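Local coordinates for disulfide bond forming protein (DsbF) (Mycobacterium tuberculosis, PDB 3IOS), which probably oxidises reduced, unfolded secreted proteins so that they form disulfide bonds, working as an extracellular thiol oxidoreductase of the thioredoxin family, at residues W45-P59 with F88-L100. Sequence-based numbering, arbitrary orientation.
Sequences WFWAPWCPTCQGEAP and FVNKYPVKTFTQL
Phe88 and Trp47 lie almost flat on one another in an offset stack, the phenyl centroid 4.0 Å from that of the six-membered indole ring and the planes 15° apart. With CG anti to the backbone N (chi1 -179°), Phe88 reaches from helix 82-91 into the space between strand 42-47 and helix 52-67. Tyr92 CD1 sits over the centre of the opposite face, its own ring inclined, so both faces of the phenyl are covered. Its rim is held as well: Trp45 brings CH2 in at the edge, 3.7 Å from Phe88 CE2, and the backbone oxygens of Pro49 and Cys54 lie near the ring plane.

Together with the stack, a hydrogen bond limits rotation of the Trp47 indole, NE1 donating to OE1 of Gln99 at 2.9 Å. The acceptor sits in the indole plane, while the Gln99 amide is turned 71° against it. At its other end that amide donates NE2 to the backbone O of Val94 (2.8 Å), linking the buried tryptophan to the loop ahead of strand 98-101.

Just past helix 82-91, Tyr92 lays a ring face over the backbone of Gln55 in the first turn of helix 52-67; Gln55 NE2 is bonded to Pro49 O. Ala58 fits its methyl against Tyr92, CB to CB 3.5 Å, and Pro93 CG touches Pro59 CA.

These contacts pack the end of helix 82-91 and the loop after it against the tryptophans of strand 42-47 and the first turns of helix 52-67, at whose N-terminus lie Cys51, the N-cap, and Cys54, the redox-active CxxC pair characteristic of the thioredoxin fold.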
ATOM      1  N   TRP A  45      -0.065   1.247  -0.905  1.00 10.85           N
ATOM      2  CA  TRP A  45      -0.152   2.581  -0.347  1.00 11.76           C
ATOM      3  C   TRP A  45       0.967   2.760   0.674  1.00 12.60           C
ATOM      4  O   TRP A  45       0.977   2.101   1.716  1.00 12.21           O
ATOM      5  CB  TRP A  45      -1.532   2.745   0.293  1.00 12.90           C
ATOM      6  CG  TRP A  45      -1.700   3.924   1.177  1.00 12.77           C
ATOM      7  CD1 TRP A  45      -1.368   5.218   0.898  1.00 14.51           C
ATOM      8  CD2 TRP A  45      -2.286   3.933   2.482  1.00 12.84           C
ATOM      9  NE1 TRP A  45      -1.712   6.030   1.946  1.00 15.37           N
ATOM     10  CE2 TRP A  45      -2.279   5.269   2.932  1.00 15.26           C
ATOM     11  CE3 TRP A  45      -2.824   2.941   3.313  1.00 14.64           C
ATOM     12  CZ2 TRP A  45      -2.786   5.643   4.186  1.00 15.11           C
ATOM     13  CZ3 TRP A  45      -3.330   3.315   4.562  1.00 16.61           C
ATOM     14  CH2 TRP A  45      -3.306   4.655   4.982  1.00 17.04           C
ATOM     15  N   PHE A  46       1.901   3.654   0.363  1.00 11.67           N
ATOM     16  CA  PHE A  46       3.041   3.901   1.239  1.00 12.93           C
ATOM     17  C   PHE A  46       2.706   5.009   2.220  1.00 12.10           C
ATOM     18  O   PHE A  46       2.377   6.130   1.822  1.00 14.15           O
ATOM     19  CB  PHE A  46       4.264   4.269   0.397  1.00 13.92           C
ATOM     20  CG  PHE A  46       4.617   3.226  -0.627  1.00 14.35           C
ATOM     21  CD1 PHE A  46       3.887   3.111  -1.809  1.00 13.76           C
ATOM     22  CD2 PHE A  46       5.652   2.326  -0.387  1.00 14.26           C
ATOM     23  CE1 PHE A  46       4.185   2.113  -2.735  1.00 13.36           C
ATOM     24  CE2 PHE A  46       5.955   1.326  -1.309  1.00 16.87           C
ATOM     25  CZ  PHE A  46       5.218   1.220  -2.484  1.00 15.54           C
ATOM     26  N   TRP A  47       2.780   4.686   3.508  1.00 11.84           N
ATOM     27  CA  TRP A  47       2.451   5.651   4.552  1.00 11.93           C
ATOM     28  C   TRP A  47       3.403   5.622   5.738  1.00 12.82           C
ATOM     29  O   TRP A  47       4.169   4.675   5.913  1.00 13.48           O
ATOM     30  CB  TRP A  47       1.011   5.426   5.058  1.00 12.45           C
ATOM     31  CG  TRP A  47       0.707   4.054   5.640  1.00 12.33           C
ATOM     32  CD1 TRP A  47       0.270   2.949   4.964  1.00 10.18           C
ATOM     33  CD2 TRP A  47       0.776   3.675   7.021  1.00 11.52           C
ATOM     34  NE1 TRP A  47       0.050   1.907   5.842  1.00 12.11           N
ATOM     35  CE2 TRP A  47       0.347   2.328   7.112  1.00 11.21           C
ATOM     36  CE3 TRP A  47       1.140   4.348   8.195  1.00 12.66           C
ATOM     37  CZ2 TRP A  47       0.293   1.637   8.322  1.00 14.74           C
ATOM     38  CZ3 TRP A  47       1.085   3.657   9.405  1.00 13.94           C
ATOM     39  CH2 TRP A  47       0.656   2.319   9.458  1.00 14.31           C
ATOM     40  N   ALA A  48       3.359   6.689   6.530  1.00 12.55           N
ATOM     41  CA  ALA A  48       4.167   6.819   7.745  1.00 15.63           C
ATOM     42  C   ALA A  48       3.139   7.217   8.803  1.00 15.16           C
ATOM     43  O   ALA A  48       2.287   8.064   8.554  1.00 13.43           O
ATOM     44  CB  ALA A  48       5.225   7.911   7.579  1.00 13.84           C
ATOM     45  N   PRO A  49       3.212   6.619  10.001  1.00 15.93           N
ATOM     46  CA  PRO A  49       2.270   6.907  11.087  1.00 15.70           C
ATOM     47  C   PRO A  49       2.136   8.367  11.506  1.00 16.07           C
ATOM     48  O   PRO A  49       1.049   8.816  11.874  1.00 16.95           O
ATOM     49  CB  PRO A  49       2.789   6.043  12.243  1.00 18.11           C
ATOM     50  CG  PRO A  49       3.591   4.980  11.573  1.00 20.32           C
ATOM     51  CD  PRO A  49       4.273   5.710  10.461  1.00 15.80           C
ATOM     52  N   TRP A  50       3.245   9.099  11.451  1.00 16.04           N
ATOM     53  CA  TRP A  50       3.278  10.496  11.862  1.00 18.08           C
ATOM     54  C   TRP A  50       2.906  11.476  10.763  1.00 19.48           C
ATOM     55  O   TRP A  50       2.868  12.699  11.004  1.00 18.81           O
ATOM     56  CB  TRP A  50       4.674  10.824  12.397  1.00 17.86           C
ATOM     57  CG  TRP A  50       5.758  10.322  11.488  1.00 16.98           C
ATOM     58  CD1 TRP A  50       6.495   9.185  11.638  1.00 16.13           C
ATOM     59  CD2 TRP A  50       6.160  10.900  10.241  1.00 17.71           C
ATOM     60  NE1 TRP A  50       7.332   9.015  10.563  1.00 16.50           N
ATOM     61  CE2 TRP A  50       7.151  10.058   9.692  1.00 17.25           C
ATOM     62  CE3 TRP A  50       5.786  12.054   9.537  1.00 17.71           C
ATOM     63  CZ2 TRP A  50       7.763  10.322   8.463  1.00 19.52           C
ATOM     64  CZ3 TRP A  50       6.392  12.317   8.315  1.00 19.72           C
ATOM     65  CH2 TRP A  50       7.377  11.456   7.794  1.00 18.99           C
ATOM     66  N   CYS A  51       2.628  11.007   9.578  1.00 18.04           N
ATOM     67  CA  CYS A  51       2.311  11.891   8.492  1.00 19.58           C
ATOM     68  C   CYS A  51       0.838  12.323   8.497  1.00 20.13           C
ATOM     69  O   CYS A  51      -0.073  11.487   8.305  1.00 19.10           O
ATOM     70  CB  CYS A  51       2.677  11.024   7.218  0.50 19.82           C
ATOM     71  SG  CYS A  51       2.486  12.155   5.732  0.50 25.85           S
ATOM     72  N   PRO A  52       0.611  13.603   8.692  1.00 20.35           N
ATOM     73  CA  PRO A  52      -0.735  14.138   8.688  1.00 20.59           C
ATOM     74  C   PRO A  52      -1.512  13.912   7.425  1.00 20.64           C
ATOM     75  O   PRO A  52      -2.731  13.738   7.462  1.00 20.96           O
ATOM     76  CB  PRO A  52      -0.511  15.618   9.013  1.00 23.38           C
ATOM     77  CG  PRO A  52       0.833  15.891   8.426  1.00 23.91           C
ATOM     78  CD  PRO A  52       1.618  14.669   8.833  1.00 22.39           C
ATOM     79  N   THR A  53      -0.810  13.920   6.304  1.00 19.19           N
ATOM     80  CA  THR A  53      -1.460  13.688   5.024  1.00 20.24           C
ATOM     81  C   THR A  53      -1.926  12.234   4.965  1.00 19.48           C
ATOM     82  O   THR A  53      -3.031  11.952   4.502  1.00 19.25           O
ATOM     83  CB  THR A  53      -0.508  13.987   3.852  1.00 22.88           C
ATOM     84  OG1 THR A  53      -0.092  15.357   3.920  1.00 25.42           O
ATOM     85  CG2 THR A  53      -1.197  13.743   2.521  1.00 24.26           C
ATOM     86  N   CYS A  54      -1.091  11.310   5.437  1.00 17.36           N
ATOM     87  CA  CYS A  54      -1.481   9.902   5.444  1.00 16.44           C
ATOM     88  C   CYS A  54      -2.640   9.660   6.385  1.00 16.23           C
ATOM     89  O   CYS A  54      -3.512   8.841   6.109  1.00 16.34           O
ATOM     90  CB  CYS A  54      -0.316   9.021   5.865  0.50 16.14           C
ATOM     91  SG  CYS A  54       1.009   8.953   4.626  0.50 19.49           S
ATOM     92  N   GLN A  55      -2.637  10.370   7.504  1.00 15.73           N
ATOM     93  CA  GLN A  55      -3.709  10.239   8.474  1.00 15.90           C
ATOM     94  C   GLN A  55      -5.004  10.693   7.809  1.00 17.13           C
ATOM     95  O   GLN A  55      -6.060  10.095   8.008  1.00 18.70           O
ATOM     96  CB  GLN A  55      -3.402  11.094   9.707  1.00 15.72           C
ATOM     97  CG  GLN A  55      -2.219  10.574  10.511  1.00 16.97           C
ATOM     98  CD  GLN A  55      -1.669  11.592  11.492  1.00 19.50           C
ATOM     99  OE1 GLN A  55      -2.294  12.618  11.761  1.00 21.19           O
ATOM    100  NE2 GLN A  55      -0.489  11.309  12.033  1.00 19.46           N
ATOM    101  N   GLY A  56      -4.906  11.738   6.995  1.00 17.93           N
ATOM    102  CA  GLY A  56      -6.080  12.245   6.309  1.00 19.33           C
ATOM    103  C   GLY A  56      -6.562  11.350   5.184  1.00 20.45           C
ATOM    104  O   GLY A  56      -7.762  11.247   4.935  1.00 22.43           O
ATOM    105  N   GLU A  57      -5.637  10.689   4.498  1.00 18.82           N
ATOM    106  CA  GLU A  57      -6.023   9.821   3.392  1.00 19.70           C
ATOM    107  C   GLU A  57      -6.428   8.413   3.815  1.00 17.35           C
ATOM    108  O   GLU A  57      -7.063   7.693   3.047  1.00 18.11           O
ATOM    109  CB  GLU A  57      -4.891   9.731   2.372  1.00 22.97           C
ATOM    110  CG  GLU A  57      -4.413  11.078   1.869  1.00 25.74           C
ATOM    111  CD  GLU A  57      -3.662  10.976   0.561  1.00 27.29           C
ATOM    112  OE1 GLU A  57      -2.849  10.041   0.407  1.00 29.41           O
ATOM    113  OE2 GLU A  57      -3.878  11.840  -0.311  1.00 29.62           O
ATOM    114  N   ALA A  58      -6.062   8.024   5.030  1.00 17.20           N
ATOM    115  CA  ALA A  58      -6.377   6.687   5.523  1.00 17.01           C
ATOM    116  C   ALA A  58      -7.839   6.268   5.341  1.00 17.89           C
ATOM    117  O   ALA A  58      -8.111   5.204   4.792  1.00 16.44           O
ATOM    118  CB  ALA A  58      -5.968   6.560   6.986  1.00 17.49           C
ATOM    119  N   PRO A  59      -8.798   7.097   5.787  1.00 19.46           N
ATOM    120  CA  PRO A  59     -10.207   6.712   5.620  1.00 21.05           C
ATOM    121  C   PRO A  59     -10.616   6.578   4.155  1.00 21.11           C
ATOM    122  O   PRO A  59     -11.499   5.787   3.813  1.00 20.36           O
ATOM    123  CB  PRO A  59     -10.959   7.824   6.349  1.00 21.51           C
ATOM    124  CG  PRO A  59     -10.053   9.006   6.193  1.00 23.34           C
ATOM    125  CD  PRO A  59      -8.689   8.406   6.456  1.00 21.14           C
ATOM    126  N   PHE A  88      -1.591   3.906  14.413  1.00 17.44           N
ATOM    127  CA  PHE A  88      -2.172   4.443  13.189  1.00 17.39           C
ATOM    128  C   PHE A  88      -3.304   3.539  12.684  1.00 17.44           C
ATOM    129  O   PHE A  88      -4.406   4.011  12.398  1.00 17.64           O
ATOM    130  CB  PHE A  88      -1.073   4.571  12.129  1.00 16.15           C
ATOM    131  CG  PHE A  88      -1.543   5.133  10.810  1.00 16.55           C
ATOM    132  CD1 PHE A  88      -1.388   6.485  10.518  1.00 15.85           C
ATOM    133  CD2 PHE A  88      -2.092   4.297   9.840  1.00 15.33           C
ATOM    134  CE1 PHE A  88      -1.766   6.995   9.272  1.00 14.58           C
ATOM    135  CE2 PHE A  88      -2.475   4.795   8.594  1.00 15.53           C
ATOM    136  CZ  PHE A  88      -2.308   6.148   8.309  1.00 17.21           C
ATOM    137  N   VAL A  89      -3.037   2.238  12.580  1.00 17.66           N
ATOM    138  CA  VAL A  89      -4.058   1.315  12.103  1.00 18.59           C
ATOM    139  C   VAL A  89      -5.242   1.236  13.067  1.00 19.81           C
ATOM    140  O   VAL A  89      -6.368   0.995  12.643  1.00 20.65           O
ATOM    141  CB  VAL A  89      -3.478  -0.104  11.858  1.00 20.69           C
ATOM    142  CG1 VAL A  89      -2.385  -0.041  10.799  1.00 20.75           C
ATOM    143  CG2 VAL A  89      -2.929  -0.681  13.143  1.00 23.67           C
ATOM    144  N   ASN A  90      -4.995   1.448  14.358  1.00 21.56           N
ATOM    145  CA  ASN A  90      -6.074   1.416  15.345  1.00 24.56           C
ATOM    146  C   ASN A  90      -6.958   2.651  15.220  1.00 26.76           C
ATOM    147  O   ASN A  90      -8.181   2.573  15.354  1.00 26.49           O
ATOM    148  CB  ASN A  90      -5.526   1.365  16.780  1.00 25.33           C
ATOM    149  CG  ASN A  90      -5.004  -0.006  17.174  1.00 27.43           C
ATOM    150  OD1 ASN A  90      -5.464  -1.013  16.684  1.00 26.96           O
ATOM    151  ND2 ASN A  90      -4.048  -0.038  18.086  1.00 27.57           N
ATOM    152  N   LYS A  91      -6.332   3.791  14.954  1.00 27.35           N
ATOM    153  CA  LYS A  91      -7.046   5.059  14.848  1.00 29.97           C
ATOM    154  C   LYS A  91      -7.807   5.221  13.532  1.00 29.30           C
ATOM    155  O   LYS A  91      -8.915   5.773  13.526  1.00 29.42           O
ATOM    156  CB  LYS A  91      -6.057   6.215  15.005  1.00 31.56           C
ATOM    157  CG  LYS A  91      -6.663   7.521  15.503  1.00 36.16           C
ATOM    158  CD  LYS A  91      -7.564   8.172  14.468  1.00 38.85           C
ATOM    159  CE  LYS A  91      -8.106   9.504  14.971  1.00 41.40           C
ATOM    160  NZ  LYS A  91      -8.987  10.166  13.965  1.00 41.91           N
ATOM    161  N   TYR A  92      -7.234   4.744  12.426  1.00 27.52           N
ATOM    162  CA  TYR A  92      -7.927   4.889  11.158  1.00 26.27           C
ATOM    163  C   TYR A  92      -8.363   3.551  10.583  1.00 26.90           C
ATOM    164  O   TYR A  92      -7.654   2.534  10.721  1.00 28.52           O
ATOM    165  CB  TYR A  92      -7.017   5.672  10.164  1.00 25.48           C
ATOM    166  CG  TYR A  92      -6.373   6.873  10.799  1.00 25.07           C
ATOM    167  CD1 TYR A  92      -5.077   6.788  11.291  1.00 24.41           C
ATOM    168  CD2 TYR A  92      -7.049   8.098  10.908  1.00 25.14           C
ATOM    169  CE1 TYR A  92      -4.453   7.886  11.872  1.00 26.27           C
ATOM    170  CE2 TYR A  92      -6.428   9.206  11.488  1.00 25.28           C
ATOM    171  CZ  TYR A  92      -5.139   9.090  11.967  1.00 25.66           C
ATOM    172  OH  TYR A  92      -4.540  10.176  12.551  1.00 28.54           O
ATOM    173  N   PRO A  93      -9.488   3.516   9.853  1.00 27.18           N
ATOM    174  CA  PRO A  93     -10.142   2.375   9.208  1.00 26.59           C
ATOM    175  C   PRO A  93      -9.403   1.731   8.039  1.00 25.01           C
ATOM    176  O   PRO A  93      -9.873   1.745   6.901  1.00 27.61           O
ATOM    177  CB  PRO A  93     -11.486   2.979   8.746  1.00 26.85           C
ATOM    178  CG  PRO A  93     -11.112   4.336   8.330  1.00 27.31           C
ATOM    179  CD  PRO A  93     -10.167   4.752   9.505  1.00 27.64           C
ATOM    180  N   VAL A  94      -8.275   1.130   8.360  1.00 24.83           N
ATOM    181  CA  VAL A  94      -7.459   0.466   7.360  1.00 22.71           C
ATOM    182  C   VAL A  94      -6.990  -0.906   7.833  1.00 24.53           C
ATOM    183  O   VAL A  94      -5.992  -1.432   7.341  1.00 23.69           O
ATOM    184  CB  VAL A  94      -6.218   1.318   7.005  1.00 21.74           C
ATOM    185  CG1 VAL A  94      -6.648   2.658   6.420  1.00 21.88           C
ATOM    186  CG2 VAL A  94      -5.370   1.531   8.248  1.00 20.11           C
ATOM    187  N   LYS A  95      -7.706  -1.484   8.792  1.00 26.99           N
ATOM    188  CA  LYS A  95      -7.345  -2.800   9.311  1.00 30.28           C
ATOM    189  C   LYS A  95      -7.889  -3.932   8.447  1.00 30.18           C
ATOM    190  O   LYS A  95      -7.510  -5.087   8.624  1.00 33.54           O
ATOM    191  CB  LYS A  95      -7.861  -2.950  10.744  1.00 31.63           C
ATOM    192  CG  LYS A  95      -6.809  -2.676  11.781  1.00 33.90           C
ATOM    193  CD  LYS A  95      -7.414  -2.418  13.169  1.00 35.92           C
ATOM    194  CE  LYS A  95      -6.343  -2.139  14.207  1.00 36.12           C
ATOM    195  NZ  LYS A  95      -6.957  -1.846  15.519  1.00 37.65           N
ATOM    196  N   THR A  96      -8.757  -3.582   7.502  1.00 29.97           N
ATOM    197  CA  THR A  96      -9.385  -4.541   6.599  1.00 29.51           C
ATOM    198  C   THR A  96      -8.461  -5.070   5.493  1.00 28.21           C
ATOM    199  O   THR A  96      -8.759  -6.091   4.867  1.00 27.82           O
ATOM    200  CB  THR A  96     -10.642  -3.923   5.943  1.00 31.64           C
ATOM    201  OG1 THR A  96     -11.532  -3.467   6.969  1.00 36.90           O
ATOM    202  CG2 THR A  96     -11.366  -4.947   5.085  1.00 34.28           C
ATOM    203  N   PHE A  97      -7.355  -4.383   5.230  1.00 22.23           N
ATOM    204  CA  PHE A  97      -6.435  -4.868   4.209  1.00 20.17           C
ATOM    205  C   PHE A  97      -5.026  -5.018   4.766  1.00 18.11           C
ATOM    206  O   PHE A  97      -4.692  -4.456   5.812  1.00 18.69           O
ATOM    207  CB  PHE A  97      -6.469  -3.968   2.957  1.00 19.45           C
ATOM    208  CG  PHE A  97      -6.088  -2.533   3.202  1.00 18.01           C
ATOM    209  CD1 PHE A  97      -4.763  -2.117   3.080  1.00 16.42           C
ATOM    210  CD2 PHE A  97      -7.060  -1.584   3.504  1.00 17.19           C
ATOM    211  CE1 PHE A  97      -4.418  -0.783   3.250  1.00 18.22           C
ATOM    212  CE2 PHE A  97      -6.723  -0.245   3.678  1.00 19.61           C
ATOM    213  CZ  PHE A  97      -5.398   0.159   3.551  1.00 19.29           C
ATOM    214  N   THR A  98      -4.212  -5.805   4.074  1.00 17.84           N
ATOM    215  CA  THR A  98      -2.845  -6.074   4.495  1.00 17.18           C
ATOM    216  C   THR A  98      -2.004  -4.836   4.776  1.00 17.42           C
ATOM    217  O   THR A  98      -1.985  -3.897   3.981  1.00 17.30           O
ATOM    218  CB  THR A  98      -2.099  -6.917   3.438  1.00 18.98           C
ATOM    219  OG1 THR A  98      -2.835  -8.117   3.174  1.00 22.73           O
ATOM    220  CG2 THR A  98      -0.704  -7.281   3.929  1.00 20.67           C
ATOM    221  N   GLN A  99      -1.306  -4.846   5.910  1.00 14.78           N
ATOM    222  CA  GLN A  99      -0.421  -3.745   6.283  1.00 14.30           C
ATOM    223  C   GLN A  99       0.989  -4.308   6.500  1.00 15.47           C
ATOM    224  O   GLN A  99       1.180  -5.207   7.316  1.00 18.48           O
ATOM    225  CB  GLN A  99      -0.897  -3.078   7.579  1.00 15.10           C
ATOM    226  CG  GLN A  99      -2.258  -2.411   7.503  1.00 16.01           C
ATOM    227  CD  GLN A  99      -2.287  -1.246   6.545  1.00 14.64           C
ATOM    228  OE1 GLN A  99      -1.243  -0.705   6.167  1.00 14.49           O
ATOM    229  NE2 GLN A  99      -3.489  -0.842   6.148  1.00 18.07           N
ATOM    230  N   LEU A 100       1.968  -3.788   5.766  1.00 14.24           N
ATOM    231  CA  LEU A 100       3.349  -4.248   5.910  1.00 16.06           C
ATOM    232  C   LEU A 100       4.150  -3.307   6.796  1.00 17.15           C
ATOM    233  O   LEU A 100       4.078  -2.084   6.651  1.00 16.61           O
ATOM    234  CB  LEU A 100       4.043  -4.332   4.548  1.00 16.65           C
ATOM    235  CG  LEU A 100       3.324  -5.136   3.468  1.00 15.48           C
ATOM    236  CD1 LEU A 100       4.188  -5.188   2.224  1.00 15.49           C
ATOM    237  CD2 LEU A 100       3.023  -6.528   3.977  1.00 17.06           C
TER